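Local coordinates for PKS (PDB 4OQJ), which probably catalyses decarboxylative condensation of carrier-protein-bound acyl chains, as a ketosynthase domain of an AT-less type I polyketide synthase in Streptomyces albus, at residues Q109-A114 / T174-K179; A215-A220 / G261-K266; L469-P474 / P695-E700. All blocks are in the same frame, centred on the assembly; numbering follows the deposited sequence.

Overall arrangement
Contacts 1 and 2 lie in the buried ketosynthase body, whereas contact 3 is partly buried and joins the end of strand 465-471 to the loop 695-700. Helix 105-121 connects all three: its 109-114 part packs on helix 171-180 in contact 1, covers one face of the strand pair of contact 2 (A114 CB to L216 CD2, 3.4 Å), and meets the loop of contact 3 (E112 CD to F699 CG, 3.6 Å). Contacts 2 and 3 do not touch, their centres about 22 Å apart. The chemistry changes with place: side-chain packing between helices in contact 1, a backbone ladder in contact 2, and in contact 3 a single backbone-to-tyrosine bond, with a polar, water-bearing pair nearer the surface.

Contact 1 (Q109-A114 / T174-K179); sequences QFLECA and TRTAYK. With K (potassium ion), chain B.
T176 packs against F110, L111 and A114 where helix 171-180 crosses helix 105-121 at -46°, the axes of the two segments 9.7 Å apart at their closest. Its CB points toward the opposing helix, and the two branches beyond CB part ways. With chi1 at -59°, OG1 stands beside its own backbone N and comes up to the edge of the F110 ring, in the ring plane, 3.4 Å from F110 CD2. That hydroxyl is also hydrogen-bonded to V172 O, one turn earlier in its own helix, so its proton is spent there, not on helix 105-121. CG2, anti to the backbone N, touches the methyl of the next turn, with T176 CG2 to A114 CB at 3.9 Å. At the root of the side chain, L111 CD1 lies 4.1 Å from T176 CA, and the same methyl reaches K179 CB, also at 4.1 Å. L111 thus bridges successive turns of the partner helix. K179 offers only the base of its chain: a bend at chi2 turns the amino group away to the carbonyl oxygen of F93. On another side of helix 171-180, Y178 points to the dimer interface, where its OH binds the potassium ion at 2.9 Å and S292 O and K294 O of the second subunit join the coordination. Water 1, a further ligand of the ion, donates to Y178 O at 2.9 Å and sits above one face of the tyrosine ring, near its rim. The chemistry is therefore divided: helix 171-180 meets helix 105-121 through methyl and ring-edge packing, with the one hydroxyl at the interface bonded inside its own helix, while the potassium-binding tyrosine of the helix faces the second subunit.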
loop_
_atom_site.group_PDB
_atom_site.type_symbol
_atom_site.label_atom_id
_atom_site.label_comp_id
_atom_site.label_asym_id
_atom_site.label_seq_id
_atom_site.Cartn_x
_atom_site.Cartn_y
_atom_site.Cartn_z
ATOM N N GLN A 109 2.399 9.532 -17.808
ATOM C CA GLN A 109 3.664 10.115 -17.385
ATOM C C GLN A 109 4.373 9.192 -16.388
ATOM O O GLN A 109 5.604 9.084 -16.411
ATOM C CB GLN A 109 3.429 11.498 -16.782
ATOM C CG GLN A 109 3.027 12.528 -17.821
ATOM C CD GLN A 109 4.167 12.913 -18.733
ATOM O OE1 GLN A 109 5.270 13.177 -18.275
ATOM N NE2 GLN A 109 3.906 12.942 -20.032
ATOM N N PHE A 110 3.622 8.513 -15.523
ATOM C CA PHE A 110 4.272 7.615 -14.566
ATOM C C PHE A 110 4.905 6.442 -15.309
ATOM O O PHE A 110 5.986 5.992 -14.958
ATOM C CB PHE A 110 3.332 7.058 -13.499
ATOM C CG PHE A 110 4.061 6.196 -12.514
ATOM C CD1 PHE A 110 4.883 6.780 -11.550
ATOM C CD2 PHE A 110 4.043 4.828 -12.625
ATOM C CE1 PHE A 110 5.619 5.992 -10.687
ATOM C CE2 PHE A 110 4.774 4.026 -11.761
ATOM C CZ PHE A 110 5.553 4.604 -10.790
ATOM N N LEU A 111 4.213 5.948 -16.331
ATOM C CA LEU A 111 4.709 4.834 -17.126
ATOM C C LEU A 111 6.013 5.202 -17.830
ATOM O O LEU A 111 6.985 4.447 -17.791
ATOM C CB LEU A 111 3.652 4.390 -18.153
ATOM C CG LEU A 111 4.057 3.287 -19.142
ATOM C CD1 LEU A 111 4.688 2.053 -18.434
ATOM C CD2 LEU A 111 2.859 2.849 -19.961
ATOM N N GLU A 112 6.066 6.369 -18.457
ATOM C CA GLU A 112 7.312 6.758 -19.127
ATOM C C GLU A 112 8.401 7.002 -18.087
ATOM O O GLU A 112 9.558 6.642 -18.301
ATOM C CB GLU A 112 7.113 7.997 -19.995
ATOM C CG GLU A 112 6.411 7.714 -21.302
ATOM C CD GLU A 112 6.399 8.914 -22.236
ATOM O OE1 GLU A 112 6.909 9.990 -21.850
ATOM O OE2 GLU A 112 5.888 8.788 -23.365
ATOM N N CYS A 113 8.040 7.609 -16.960
ATOM C CA CYS A 113 9.036 7.897 -15.912
ATOM C C CYS A 113 9.641 6.605 -15.303
ATOM O O CYS A 113 10.844 6.526 -15.040
ATOM C CB CYS A 113 8.410 8.745 -14.806
ATOM S SG CYS A 113 9.625 9.387 -13.615
ATOM N N ALA A 114 8.801 5.599 -15.083
ATOM C CA ALA A 114 9.266 4.314 -14.562
ATOM C C ALA A 114 10.209 3.626 -15.545
ATOM O O ALA A 114 11.223 3.053 -15.144
ATOM C CB ALA A 114 8.076 3.404 -14.247
ATOM N N THR A 174 -0.415 -1.332 -11.769
ATOM C CA THR A 174 -0.567 -2.538 -12.567
ATOM C C THR A 174 -0.394 -2.305 -14.085
ATOM O O THR A 174 0.102 -3.179 -14.780
ATOM C CB THR A 174 -1.936 -3.186 -12.328
ATOM O OG1 THR A 174 -2.973 -2.259 -12.675
ATOM C CG2 THR A 174 -2.060 -3.615 -10.871
ATOM N N ARG A 175 -0.811 -1.151 -14.595
ATOM C CA ARG A 175 -0.522 -0.803 -15.991
ATOM C C ARG A 175 0.975 -0.823 -16.218
ATOM O O ARG A 175 1.452 -1.371 -17.217
ATOM C CB ARG A 175 -1.066 0.571 -16.360
ATOM C CG ARG A 175 -0.768 0.970 -17.821
ATOM C CD ARG A 175 -1.297 2.344 -18.156
ATOM N NE ARG A 175 -2.477 2.618 -17.376
ATOM C CZ ARG A 175 -3.672 2.103 -17.629
ATOM N NH1 ARG A 175 -4.677 2.370 -16.817
ATOM N NH2 ARG A 175 -3.861 1.322 -18.679
ATOM N N THR A 176 1.715 -0.259 -15.270
ATOM C CA THR A 176 3.166 -0.233 -15.368
ATOM C C THR A 176 3.722 -1.649 -15.304
ATOM O O THR A 176 4.612 -1.996 -16.076
ATOM C CB THR A 176 3.774 0.654 -14.258
ATOM O OG1 THR A 176 3.239 1.982 -14.386
ATOM C CG2 THR A 176 5.275 0.724 -14.359
ATOM N N ALA A 177 3.192 -2.476 -14.403
ATOM C CA ALA A 177 3.680 -3.855 -14.285
ATOM C C ALA A 177 3.438 -4.614 -15.591
ATOM O O ALA A 177 4.305 -5.358 -16.071
ATOM C CB ALA A 177 3.010 -4.553 -13.133
ATOM N N TYR A 178 2.265 -4.419 -16.179
ATOM C CA TYR A 178 1.905 -5.125 -17.401
ATOM C C TYR A 178 2.743 -4.676 -18.601
ATOM O O TYR A 178 3.142 -5.491 -19.439
ATOM C CB TYR A 178 0.422 -4.925 -17.715
ATOM C CG TYR A 178 0.024 -5.570 -19.014
ATOM C CD1 TYR A 178 0.041 -6.955 -19.141
ATOM C CD2 TYR A 178 -0.349 -4.806 -20.122
ATOM C CE1 TYR A 178 -0.303 -7.575 -20.327
ATOM C CE2 TYR A 178 -0.707 -5.423 -21.333
ATOM C CZ TYR A 178 -0.672 -6.813 -21.416
ATOM O OH TYR A 178 -0.997 -7.461 -22.582
ATOM N N LYS A 179 3.018 -3.385 -18.688
ATOM C CA LYS A 179 3.699 -2.860 -19.864
ATOM C C LYS A 179 5.213 -2.930 -19.754
ATOM O O LYS A 179 5.888 -2.945 -20.779
ATOM C CB LYS A 179 3.271 -1.422 -20.116
ATOM C CG LYS A 179 1.847 -1.284 -20.605
ATOM C CD LYS A 179 1.673 -1.908 -21.973
ATOM C CE LYS A 179 0.266 -1.692 -22.472
ATOM N NZ LYS A 179 0.099 -2.258 -23.828
HETATM K K K B . 1.456 -8.876 -23.289
HETATM O O HOH W 1 2.484 -6.262 -22.178
HETATM O O HOH W 2 -0.493 -8.702 -25.802
HETATM O O HOH W 3 2.790 -11.498 -24.431
HETATM O O HOH W 4 4.032 -8.712 -24.547
#

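Contact 2 (A215-A220 / G261-K266)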
loop_
_atom_site.group_PDB
_atom_site.type_symbol
_atom_site.label_atom_id
_atom_site.label_comp_id
_atom_site.label_asym_id
_atom_site.label_seq_id
_atom_site.Cartn_x
_atom_site.Cartn_y
_atom_site.Cartn_z
ATOM N N ALA A 215 12.541 -2.974 -6.516
ATOM C CA ALA A 215 11.228 -2.341 -6.450
ATOM C C ALA A 215 11.275 -0.914 -6.960
ATOM O O ALA A 215 12.228 -0.187 -6.681
ATOM C CB ALA A 215 10.703 -2.371 -5.015
ATOM N N LEU A 216 10.261 -0.526 -7.728
ATOM C CA LEU A 216 10.032 0.884 -8.025
ATOM C C LEU A 216 9.108 1.506 -6.999
ATOM O O LEU A 216 8.164 0.866 -6.522
ATOM C CB LEU A 216 9.423 1.080 -9.411
ATOM C CG LEU A 216 10.431 1.184 -10.544
ATOM C CD1 LEU A 216 10.843 -0.198 -10.991
ATOM C CD2 LEU A 216 9.866 1.978 -11.682
ATOM N N ALA A 217 9.374 2.763 -6.679
ATOM C CA ALA A 217 8.482 3.560 -5.854
ATOM C C ALA A 217 8.388 4.930 -6.483
ATOM O O ALA A 217 9.402 5.510 -6.869
ATOM C CB ALA A 217 8.988 3.652 -4.416
ATOM N N GLY A 218 7.182 5.469 -6.591
ATOM C CA GLY A 218 7.028 6.752 -7.242
ATOM C C GLY A 218 5.616 7.287 -7.204
ATOM O O GLY A 218 4.735 6.696 -6.601
ATOM N N ALA A 219 5.404 8.418 -7.859
ATOM C CA ALA A 219 4.124 9.083 -7.819
ATOM C C ALA A 219 4.058 10.107 -8.925
ATOM O O ALA A 219 5.095 10.571 -9.402
ATOM C CB ALA A 219 3.908 9.729 -6.471
ATOM N N ALA A 220 2.842 10.447 -9.346
ATOM C CA ALA A 220 2.623 11.497 -10.355
ATOM C C ALA A 220 1.477 12.366 -9.907
ATOM O O ALA A 220 0.493 11.860 -9.403
ATOM C CB ALA A 220 2.301 10.900 -11.705
ATOM N N GLY A 261 7.862 11.358 -10.450
ATOM C CA GLY A 261 9.180 10.874 -10.097
ATOM C C GLY A 261 9.125 9.418 -9.693
ATOM O O GLY A 261 8.080 8.912 -9.283
ATOM N N ALA A 262 10.259 8.748 -9.819
ATOM C CA ALA A 262 10.393 7.353 -9.417
ATOM C C ALA A 262 11.831 7.025 -9.021
ATOM O O ALA A 262 12.796 7.596 -9.552
ATOM C CB ALA A 262 9.927 6.431 -10.542
ATOM N N VAL A 263 11.962 6.111 -8.067
ATOM C CA VAL A 263 13.245 5.544 -7.717
ATOM C C VAL A 263 13.184 4.032 -7.848
ATOM O O VAL A 263 12.116 3.430 -7.714
ATOM C CB VAL A 263 13.674 5.935 -6.284
ATOM C CG1 VAL A 263 13.830 7.442 -6.180
ATOM C CG2 VAL A 263 12.660 5.414 -5.241
ATOM N N VAL A 264 14.343 3.439 -8.119
ATOM C CA VAL A 264 14.507 1.988 -8.202
ATOM C C VAL A 264 15.355 1.553 -7.009
ATOM O O VAL A 264 16.451 2.079 -6.807
ATOM C CB VAL A 264 15.183 1.581 -9.520
ATOM C CG1 VAL A 264 15.373 0.060 -9.616
ATOM C CG2 VAL A 264 14.397 2.100 -10.707
ATOM N N LEU A 265 14.835 0.616 -6.220
ATOM C CA LEU A 265 15.416 0.223 -4.943
ATOM C C LEU A 265 15.832 -1.243 -4.975
ATOM O O LEU A 265 15.184 -2.060 -5.629
ATOM C CB LEU A 265 14.410 0.459 -3.812
ATOM C CG LEU A 265 13.847 1.888 -3.762
ATOM C CD1 LEU A 265 12.766 2.018 -2.702
ATOM C CD2 LEU A 265 14.954 2.898 -3.507
ATOM N N LYS A 266 16.910 -1.554 -4.257
ATOM C CA LYS A 266 17.478 -2.895 -4.180
ATOM C C LYS A 266 18.276 -2.992 -2.888
ATOM O O LYS A 266 18.849 -1.996 -2.455
ATOM C CB LYS A 266 18.389 -3.157 -5.385
ATOM C CG LYS A 266 18.997 -4.561 -5.433
ATOM C CD LYS A 266 20.068 -4.666 -6.528
ATOM C CE LYS A 266 19.722 -5.680 -7.580
ATOM N NZ LYS A 266 20.806 -5.885 -8.598
#
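In the N-terminal half of the thiolase fold, whose mixed sheet has the strand order 3-2-4-5-1, A215-A219 and G261-L265 pair strand 214-221 with strand 259-267, the one antiparallel to the rest of this half. Three hydrogen-bonded pairs, A215 with L265, A217 with V263 and A219 with G261, each exchange two backbone bonds. A215 N reaches L265 O at 2.9 Å and L265 N returns to A215 O at 2.8 Å; at the other end, A219 N to G261 O lengthens to 3.1 Å. Between them lie the non-hydrogen-bonded pairs, L216 with V264 and G218 with A262. At the latter the strands come together, with G218 CA only 3.2 Å from G261 O, a closeness that the absence of a side chain on G218 permits. L216 and V264 project side by side, L216 CG touching V264 CG2 at 4.1 Å, and both are covered by helix 105-121. The opposite face carries A215, A217, A219, V263 and L265; helix 195-209 packs on A217, A219 and L265, and V263 meets L28 of strand 23-31. Small residues fill most of strand 214-221, so on this face the bulk comes from its partner: A217 CB meets V263 CG2 at 4.2 Å and, more loosely, L265 CD1. Alongside, V263 N donates to A217 O at 2.9 Å with an N-H...O angle of 167°. With CG1 anti to its carbonyl carbon, V263 places its other methyl in the crowded position between N and C, which brings V263 CG2 to 3.6 Å from that same A217 O.

Contact 3 (L469-P474 / P695-E700)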
loop_
_atom_site.group_PDB
_atom_site.type_symbol
_atom_site.label_atom_id
_atom_site.label_comp_id
_atom_site.label_asym_id
_atom_site.label_seq_id
_atom_site.Cartn_x
_atom_site.Cartn_y
_atom_site.Cartn_z
ATOM N N LEU A 469 22.479 -0.047 -29.928
ATOM C CA LEU A 469 21.376 0.875 -29.678
ATOM C C LEU A 469 20.163 0.362 -30.421
ATOM O O LEU A 469 20.292 -0.182 -31.521
ATOM C CB LEU A 469 21.708 2.294 -30.157
ATOM C CG LEU A 469 22.595 3.200 -29.301
ATOM C CD1 LEU A 469 24.018 2.702 -29.261
ATOM C CD2 LEU A 469 22.563 4.609 -29.868
ATOM N N SER A 470 18.984 0.518 -29.829
ATOM C CA SER A 470 17.753 0.184 -30.542
ATOM C C SER A 470 16.609 1.075 -30.083
ATOM O O SER A 470 16.563 1.521 -28.934
ATOM C CB SER A 470 17.396 -1.304 -30.375
ATOM O OG SER A 470 17.049 -1.651 -29.044
ATOM N N ALA A 471 15.710 1.353 -31.016
ATOM C CA ALA A 471 14.564 2.206 -30.765
ATOM C C ALA A 471 13.387 1.704 -31.590
ATOM O O ALA A 471 13.545 0.836 -32.448
ATOM C CB ALA A 471 14.888 3.650 -31.097
ATOM N N ASN A 472 12.209 2.253 -31.320
ATOM C CA ASN A 472 10.986 1.777 -31.949
ATOM C C ASN A 472 10.678 2.522 -33.250
ATOM O O ASN A 472 9.737 2.168 -33.948
ATOM C CB ASN A 472 9.805 1.912 -30.988
ATOM C CG ASN A 472 8.665 0.999 -31.355
ATOM O OD1 ASN A 472 8.870 -0.180 -31.643
ATOM N ND2 ASN A 472 7.461 1.535 -31.362
ATOM N N THR A 473 11.474 3.550 -33.548
ATOM C CA THR A 473 11.384 4.292 -34.803
ATOM C C THR A 473 12.777 4.763 -35.226
ATOM O O THR A 473 13.663 4.918 -34.390
ATOM C CB THR A 473 10.473 5.552 -34.702
ATOM O OG1 THR A 473 11.158 6.578 -33.981
ATOM C CG2 THR A 473 9.130 5.240 -34.035
ATOM N N PRO A 474 12.975 5.010 -36.532
ATOM C CA PRO A 474 14.251 5.557 -37.009
ATOM C C PRO A 474 14.611 6.879 -36.361
ATOM O O PRO A 474 15.772 7.132 -35.989
ATOM C CB PRO A 474 14.005 5.739 -38.511
ATOM C CG PRO A 474 13.011 4.722 -38.847
ATOM C CD PRO A 474 12.101 4.618 -37.646
ATOM N N PRO A 695 21.939 8.070 -21.208
ATOM C CA PRO A 695 20.683 8.758 -21.532
ATOM C C PRO A 695 19.532 7.778 -21.692
ATOM O O PRO A 695 19.769 6.615 -22.012
ATOM C CB PRO A 695 20.992 9.469 -22.846
ATOM C CG PRO A 695 22.500 9.693 -22.802
ATOM C CD PRO A 695 23.042 8.465 -22.114
ATOM N N THR A 696 18.316 8.261 -21.456
ATOM C CA THR A 696 17.120 7.428 -21.455
ATOM C C THR A 696 16.371 7.611 -22.773
ATOM O O THR A 696 16.747 8.455 -23.590
ATOM C CB THR A 696 16.240 7.758 -20.230
ATOM O OG1 THR A 696 16.002 9.179 -20.134
ATOM C CG2 THR A 696 16.961 7.316 -18.983
ATOM N N TYR A 697 15.352 6.790 -22.996
ATOM C CA TYR A 697 14.698 6.680 -24.294
ATOM C C TYR A 697 14.078 8.005 -24.772
ATOM O O TYR A 697 13.469 8.733 -23.979
ATOM C CB TYR A 697 13.610 5.595 -24.239
ATOM C CG TYR A 697 13.080 5.229 -25.611
ATOM C CD1 TYR A 697 13.699 4.247 -26.374
ATOM C CD2 TYR A 697 11.981 5.885 -26.157
ATOM C CE1 TYR A 697 13.233 3.916 -27.635
ATOM C CE2 TYR A 697 11.500 5.554 -27.424
ATOM C CZ TYR A 697 12.140 4.566 -28.160
ATOM O OH TYR A 697 11.692 4.228 -29.429
ATOM N N PRO A 698 14.242 8.333 -26.074
ATOM C CA PRO A 698 13.647 9.568 -26.604
ATOM C C PRO A 698 12.191 9.348 -27.031
ATOM O O PRO A 698 11.880 9.236 -28.218
ATOM C CB PRO A 698 14.543 9.902 -27.791
ATOM C CG PRO A 698 15.012 8.575 -28.279
ATOM C CD PRO A 698 15.153 7.703 -27.049
ATOM N N PHE A 699 11.304 9.286 -26.043
ATOM C CA PHE A 699 9.898 9.009 -26.280
ATOM C C PHE A 699 9.336 9.931 -27.340
ATOM O O PHE A 699 9.606 11.124 -27.323
ATOM C CB PHE A 699 9.097 9.172 -24.990
ATOM C CG PHE A 699 9.546 8.267 -23.885
ATOM C CD1 PHE A 699 9.209 6.923 -23.890
ATOM C CD2 PHE A 699 10.311 8.763 -22.845
ATOM C CE1 PHE A 699 9.612 6.086 -22.852
ATOM C CE2 PHE A 699 10.727 7.937 -21.823
ATOM C CZ PHE A 699 10.384 6.608 -21.821
ATOM N N GLU A 700 8.555 9.390 -28.266
ATOM C CA GLU A 700 7.980 10.230 -29.311
ATOM C C GLU A 700 6.997 11.204 -28.683
ATOM O O GLU A 700 6.151 10.797 -27.892
ATOM C CB GLU A 700 7.283 9.381 -30.383
ATOM C CG GLU A 700 6.976 10.168 -31.659
ATOM C CD GLU A 700 6.858 9.288 -32.888
ATOM O OE1 GLU A 700 7.728 8.410 -33.076
ATOM O OE2 GLU A 700 5.900 9.484 -33.668
HETATM O O HOH W 5 9.854 8.034 -31.988
#
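S470-T473 and Y697-E700 run almost in the same direction, 6° apart, with A471 CA and Y697 CA 7.9 Å from each other, too far for a backbone ladder, and so it is side chains that span the gap. Y697 does most of this. Its CG is anti to the backbone N (chi1 -168°), which carries the ring across to the end of strand 465-471. There N472 N donates to Y697 OH at 2.8 Å, with an N-H...O angle of 167° and the donor in the plane of the ring, at its edge. N472 CB approaches the same oxygen, 3.4 Å from Y697 OH, while A471 CB lies 3.8 Å from Y697 CE1. A476 of helix 474-490 also packs on the Y697 side chain, and P698 CD rests 3.5 Å above one face of its ring. P698 centres an inverse gamma turn, closed by a weak F699 N to Y697 O bond. Further along, T473 and E700 meet near the surface, the methyl T473 CG2 standing 3.6 Å from E700 OE1. T473 is the N-cap residue of helix 474-490, its OG1 bonded to A476 N and also 2.8 Å from water 5. That water is near E700 OE1 as well, but too close for the second link of the bridge to be certain. The loop is held from other sides: E119 accepts from Y697 N, D89 accepts from E700 N, and F699 lies edge-to-face with Y115 of helix 105-121. A Tyr-Pro-Phe loop laid between the ketosynthase body and the three-stranded sheet that begins with strand 465-471, probably the KS-flanking linker subdomain, is consistent with the segment that corresponds to the post-acyltransferase linker of modular polyketide synthases, which returns along the ketosynthase surface and is kept in this AT-less relative.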